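Local structure of 2-aminomuconate 6-semialdehyde dehydrogenase (Burkholderia cenocepacia, 4U3W) at residues W172-P175 with L176-F179; F299-A302 with G303-L307. The protein probably catalyses the oxidation of 2-aminomuconate 6-semialdehyde to 2-aminomuconate, as a member of the aldehyde dehydrogenase family. All coordinates share one frame; numbering follows the deposited sequence.

Contact 1 of 2, residues W172-P175 with L176-F179; sequences WNLP and LLLF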
loop_
_atom_site.group_PDB
_atom_site.type_symbol
_atom_site.label_atom_id
_atom_site.label_comp_id
_atom_site.label_asym_id
_atom_site.label_seq_id
_atom_site.Cartn_x
_atom_site.Cartn_y
_atom_site.Cartn_z
ATOM N N TRP A 172 9.608 33.949 2.651
ATOM C CA TRP A 172 9.704 34.741 3.861
ATOM C C TRP A 172 8.469 34.646 4.773
ATOM O O TRP A 172 8.476 35.180 5.895
ATOM C CB TRP A 172 9.929 36.227 3.525
ATOM C CG TRP A 172 9.049 36.801 2.428
ATOM C CD1 TRP A 172 9.430 37.068 1.139
ATOM C CD2 TRP A 172 7.677 37.246 2.539
ATOM N NE1 TRP A 172 8.372 37.601 0.433
ATOM C CE2 TRP A 172 7.289 37.727 1.265
ATOM C CE3 TRP A 172 6.738 37.277 3.594
ATOM C CZ2 TRP A 172 6.003 38.244 1.011
ATOM C CZ3 TRP A 172 5.454 37.794 3.342
ATOM C CH2 TRP A 172 5.091 38.259 2.060
ATOM N N ASN A 173 7.400 34.016 4.311
ATOM C CA ASN A 173 6.149 34.142 5.098
ATOM C C ASN A 173 6.093 33.216 6.320
ATOM O O ASN A 173 5.666 33.624 7.417
ATOM C CB ASN A 173 4.896 33.947 4.232
ATOM C CG ASN A 173 4.776 32.543 3.637
ATOM O OD1 ASN A 173 5.718 32.036 3.054
ATOM N ND2 ASN A 173 3.629 31.909 3.812
ATOM N N LEU A 174 6.542 31.999 6.204
ATOM C CA LEU A 174 6.527 31.213 7.444
ATOM C C LEU A 174 7.899 30.610 7.512
ATOM O O LEU A 174 8.066 29.453 7.164
ATOM C CB LEU A 174 5.458 30.132 7.420
ATOM C CG LEU A 174 3.986 30.519 7.385
ATOM C CD1 LEU A 174 3.138 29.302 7.077
ATOM C CD2 LEU A 174 3.532 31.168 8.705
ATOM N N PRO A 175 8.902 31.428 7.865
ATOM C CA PRO A 175 10.294 31.091 7.497
ATOM C C PRO A 175 10.779 29.752 8.050
ATOM O O PRO A 175 11.229 28.906 7.274
ATOM C CB PRO A 175 11.113 32.242 8.108
ATOM C CG PRO A 175 10.149 33.385 8.235
ATOM C CD PRO A 175 8.797 32.741 8.521
ATOM N N LEU A 176 10.727 29.556 9.362
ATOM C CA LEU A 176 11.291 28.323 9.868
ATOM C C LEU A 176 10.412 27.152 9.415
ATOM O O LEU A 176 10.951 26.111 9.010
ATOM C CB LEU A 176 11.457 28.360 11.390
ATOM C CG LEU A 176 12.161 27.082 11.873
ATOM C CD1 LEU A 176 13.663 27.066 11.455
ATOM C CD2 LEU A 176 12.007 26.854 13.323
ATOM N N LEU A 177 9.084 27.301 9.464
ATOM C CA LEU A 177 8.172 26.189 9.175
ATOM C C LEU A 177 8.400 25.622 7.770
ATOM O O LEU A 177 8.540 24.383 7.573
ATOM C CB LEU A 177 6.693 26.638 9.340
ATOM C CG LEU A 177 5.513 25.656 9.249
ATOM C CD1 LEU A 177 4.218 26.263 9.828
ATOM C CD2 LEU A 177 5.218 25.181 7.854
ATOM N N LEU A 178 8.409 26.513 6.784
ATOM C CA LEU A 178 8.521 26.079 5.403
ATOM C C LEU A 178 9.962 25.663 5.025
ATOM O O LEU A 178 10.145 24.840 4.126
ATOM C CB LEU A 178 8.003 27.191 4.477
ATOM C CG LEU A 178 6.493 27.381 4.751
ATOM C CD1 LEU A 178 5.933 28.518 3.918
ATOM C CD2 LEU A 178 5.740 26.073 4.474
ATOM N N PHE A 179 10.958 26.198 5.710
ATOM C CA PHE A 179 12.373 25.786 5.524
ATOM C C PHE A 179 12.501 24.308 5.995
ATOM O O PHE A 179 12.952 23.456 5.258
ATOM C CB PHE A 179 13.282 26.756 6.305
ATOM C CG PHE A 179 14.754 26.657 6.017
ATOM C CD1 PHE A 179 15.308 27.198 4.868
ATOM C CD2 PHE A 179 15.598 26.114 6.947
ATOM C CE1 PHE A 179 16.729 27.162 4.646
ATOM C CE2 PHE A 179 17.001 26.043 6.736
ATOM C CZ PHE A 179 17.560 26.565 5.597
#
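Leu-178 folds back over Leu-174 and Asn-173 where the chain turns into helix 175-188. Its CG lies beside the backbone N (chi1 -65°), which carries the isobutyl group back along the chain rather than onward along the helix. One methyl, CD1, does the reaching: it stands 3.9 Å from CB of Leu-174 and 3.6 Å from OD1 of Asn-173. The Asn-173 and Leu-178 side chains cross at about a right angle, and CD1 is the leucine atom that meets the amide, nearest at OD1. A chi1 of 64° places CG of Asn-173 between the backbone N and the carbonyl carbon, which brings the amide to the leucine; its ND2 bonds to Gln-304 O. Leu-177 adds a looser touch, its CB 4.2 Å from CB of Leu-174.

The backbone beneath is the first turn of the helix, with Leu-174 as the N-cap residue. Leu-178 N donates to Leu-174 O over 3.0 Å in an almost straight bond (172°), and CB and CG of Leu-178 also pack against this oxygen. Phe-179 N to Pro-175 O, 3.1 Å, is more bent. Phe-179 CB lies 3.1 Å from the same oxygen, while the ring points off toward helix 203-214. Glu-106 OE2 accepts from Leu-176 N, so a carboxylate from helix 99-110 serves the helix start. The arrangement is a helix N-terminus whose first helical residue, Pro-175, closes the Pro-Trp-Asn-X-Pro motif of aldehyde dehydrogenases; the motif asparagine lines the oxyanion hole in relatives, and Asn-173 is probably its counterpart.

Contact 2 of 2, residues F299-A302 with G303-L307; sequences FTNA and GQVCL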
loop_
_atom_site.group_PDB
_atom_site.type_symbol
_atom_site.label_atom_id
_atom_site.label_comp_id
_atom_site.label_asym_id
_atom_site.label_seq_id
_atom_site.Cartn_x
_atom_site.Cartn_y
_atom_site.Cartn_z
ATOM N N PHE A 299 -7.019 36.444 7.608
ATOM C CA PHE A 299 -6.105 37.388 8.265
ATOM C C PHE A 299 -4.979 36.747 9.094
ATOM O O PHE A 299 -4.171 37.458 9.674
ATOM C CB PHE A 299 -6.915 38.339 9.142
ATOM C CG PHE A 299 -8.038 39.052 8.392
ATOM C CD1 PHE A 299 -7.776 39.750 7.202
ATOM C CD2 PHE A 299 -9.353 39.024 8.874
ATOM C CE1 PHE A 299 -8.822 40.415 6.501
ATOM C CE2 PHE A 299 -10.378 39.682 8.197
ATOM C CZ PHE A 299 -10.102 40.390 6.999
ATOM N N THR A 300 -4.898 35.412 9.111
ATOM C CA THR A 300 -3.754 34.728 9.733
ATOM C C THR A 300 -2.422 35.246 9.134
ATOM O O THR A 300 -2.301 35.362 7.907
ATOM C CB THR A 300 -3.836 33.193 9.542
ATOM O OG1 THR A 300 -4.918 32.662 10.339
ATOM C CG2 THR A 300 -2.509 32.504 9.972
ATOM N N ASN A 301 -1.438 35.555 9.981
ATOM C CA ASN A 301 -0.120 36.069 9.488
ATOM C C ASN A 301 -0.287 37.296 8.610
ATOM O O ASN A 301 0.423 37.438 7.606
ATOM C CB ASN A 301 0.653 34.950 8.683
ATOM C CG ASN A 301 2.188 35.177 8.603
ATOM O OD1 ASN A 301 2.818 35.642 9.557
ATOM N ND2 ASN A 301 2.796 34.813 7.445
ATOM N N ALA A 302 -1.249 38.147 8.955
ATOM C CA ALA A 302 -1.594 39.338 8.181
ATOM C C ALA A 302 -1.937 38.986 6.725
ATOM O O ALA A 302 -1.633 39.760 5.813
ATOM C CB ALA A 302 -0.456 40.410 8.255
ATOM N N GLY A 303 -2.586 37.827 6.511
ATOM C CA GLY A 303 -2.983 37.407 5.162
ATOM C C GLY A 303 -1.802 36.918 4.290
ATOM O O GLY A 303 -1.952 36.692 3.093
ATOM N N GLN A 304 -0.641 36.716 4.902
ATOM C CA GLN A 304 0.574 36.316 4.153
ATOM C C GLN A 304 0.820 34.784 4.224
ATOM O O GLN A 304 1.865 34.309 4.685
ATOM C CB GLN A 304 1.774 37.090 4.693
ATOM C CG GLN A 304 1.663 38.623 4.578
ATOM C CD GLN A 304 2.819 39.346 5.313
ATOM O OE1 GLN A 304 3.579 40.106 4.699
ATOM N NE2 GLN A 304 2.915 39.146 6.639
ATOM N N VAL A 305 -0.176 34.002 3.829
ATOM C CA VAL A 305 -0.004 32.544 3.717
ATOM C C VAL A 305 -0.487 32.206 2.344
ATOM O O VAL A 305 -1.471 32.801 1.902
ATOM C CB VAL A 305 -0.777 31.792 4.765
ATOM C CG1 VAL A 305 -0.370 30.309 4.731
ATOM C CG2 VAL A 305 -0.476 32.364 6.126
ATOM N N CYS A 306 0.174 31.286 1.648
ATOM C CA CYS A 306 -0.254 30.966 0.278
ATOM C C CYS A 306 -1.682 30.427 0.267
ATOM O O CYS A 306 -2.399 30.503 -0.744
ATOM C CB CYS A 306 0.703 29.945 -0.371
ATOM S SG CYS A 306 0.805 28.323 0.437
ATOM N N LEU A 307 -2.062 29.874 1.416
ATOM C CA LEU A 307 -3.358 29.212 1.603
ATOM C C LEU A 307 -4.519 30.139 2.001
ATOM O O LEU A 307 -5.689 29.673 2.154
ATOM C CB LEU A 307 -3.201 28.144 2.657
ATOM C CG LEU A 307 -2.145 27.054 2.383
ATOM C CD1 LEU A 307 -1.870 26.271 3.658
ATOM C CD2 LEU A 307 -2.616 26.129 1.231
#
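Asn-301 and Gln-304 tie the tight half of this contact together, exchanging bonds between side chain and backbone while the two side chains cross at about a right angle. The carbonyl oxygen of Asn-301 is gripped twice: Gln-304 N reaches it over 3.0 Å and Gln-304 NE2 over 3.2 Å, from opposite faces of the carbonyl plane. The glutamine amide lies nearly edge-on to this oxygen, which is 7° out of its plane, and OE1 accepts from Ile-349 N, so both ends of the amide are held. In return Asn-301 ND2 donates to Gln-304 O over 3.0 Å and also to Asn-173 O; CG set opposite the backbone N (chi1 -158°) carries the amide there.

Positive phi at Asn-301, Ala-302 and Gly-303 coils the chain left-handed, and Gly-303 N closes onto Thr-300 O at 2.8 Å.

Toward Thr-300 the packing thins. Val-305 CG2 rests on Asn-301 CB at 3.8 Å and still meets Thr-300 O at 3.9 Å, but it stays 4.4 Å from Thr-300 CG2. The other end of the Asn-301 amide, OD1, has a weak bond from Arg-112, and Asn-301 and Thr-300 stay partly exposed. Two overlapping turns, the first near type III' and the second type I', thus form a left-handed coil that includes the Gly-Gln of the Gly-Gln-X-Cys signature of aldehyde dehydrogenases; Cys-306 probably corresponds to the nucleophile of relatives.

How the contacts relate
Both contacts are buried alike; contact 1 lies nearer the chain centre, about 6 Å between centres against about 11 Å for contact 2. They hold different elements. Contact 1 joins a loop to the helix it starts and works mainly through leucine side chains and regular helix bonds; contact 2 is all loop, between helix 287-299 and strand 309-315, and depends on amides and backbone carbonyls. The two meet directly through Asn-173, whose side-chain amide and backbone carbonyl both bond to contact 2 and so join two family signatures, consistent with a shared active-site wall.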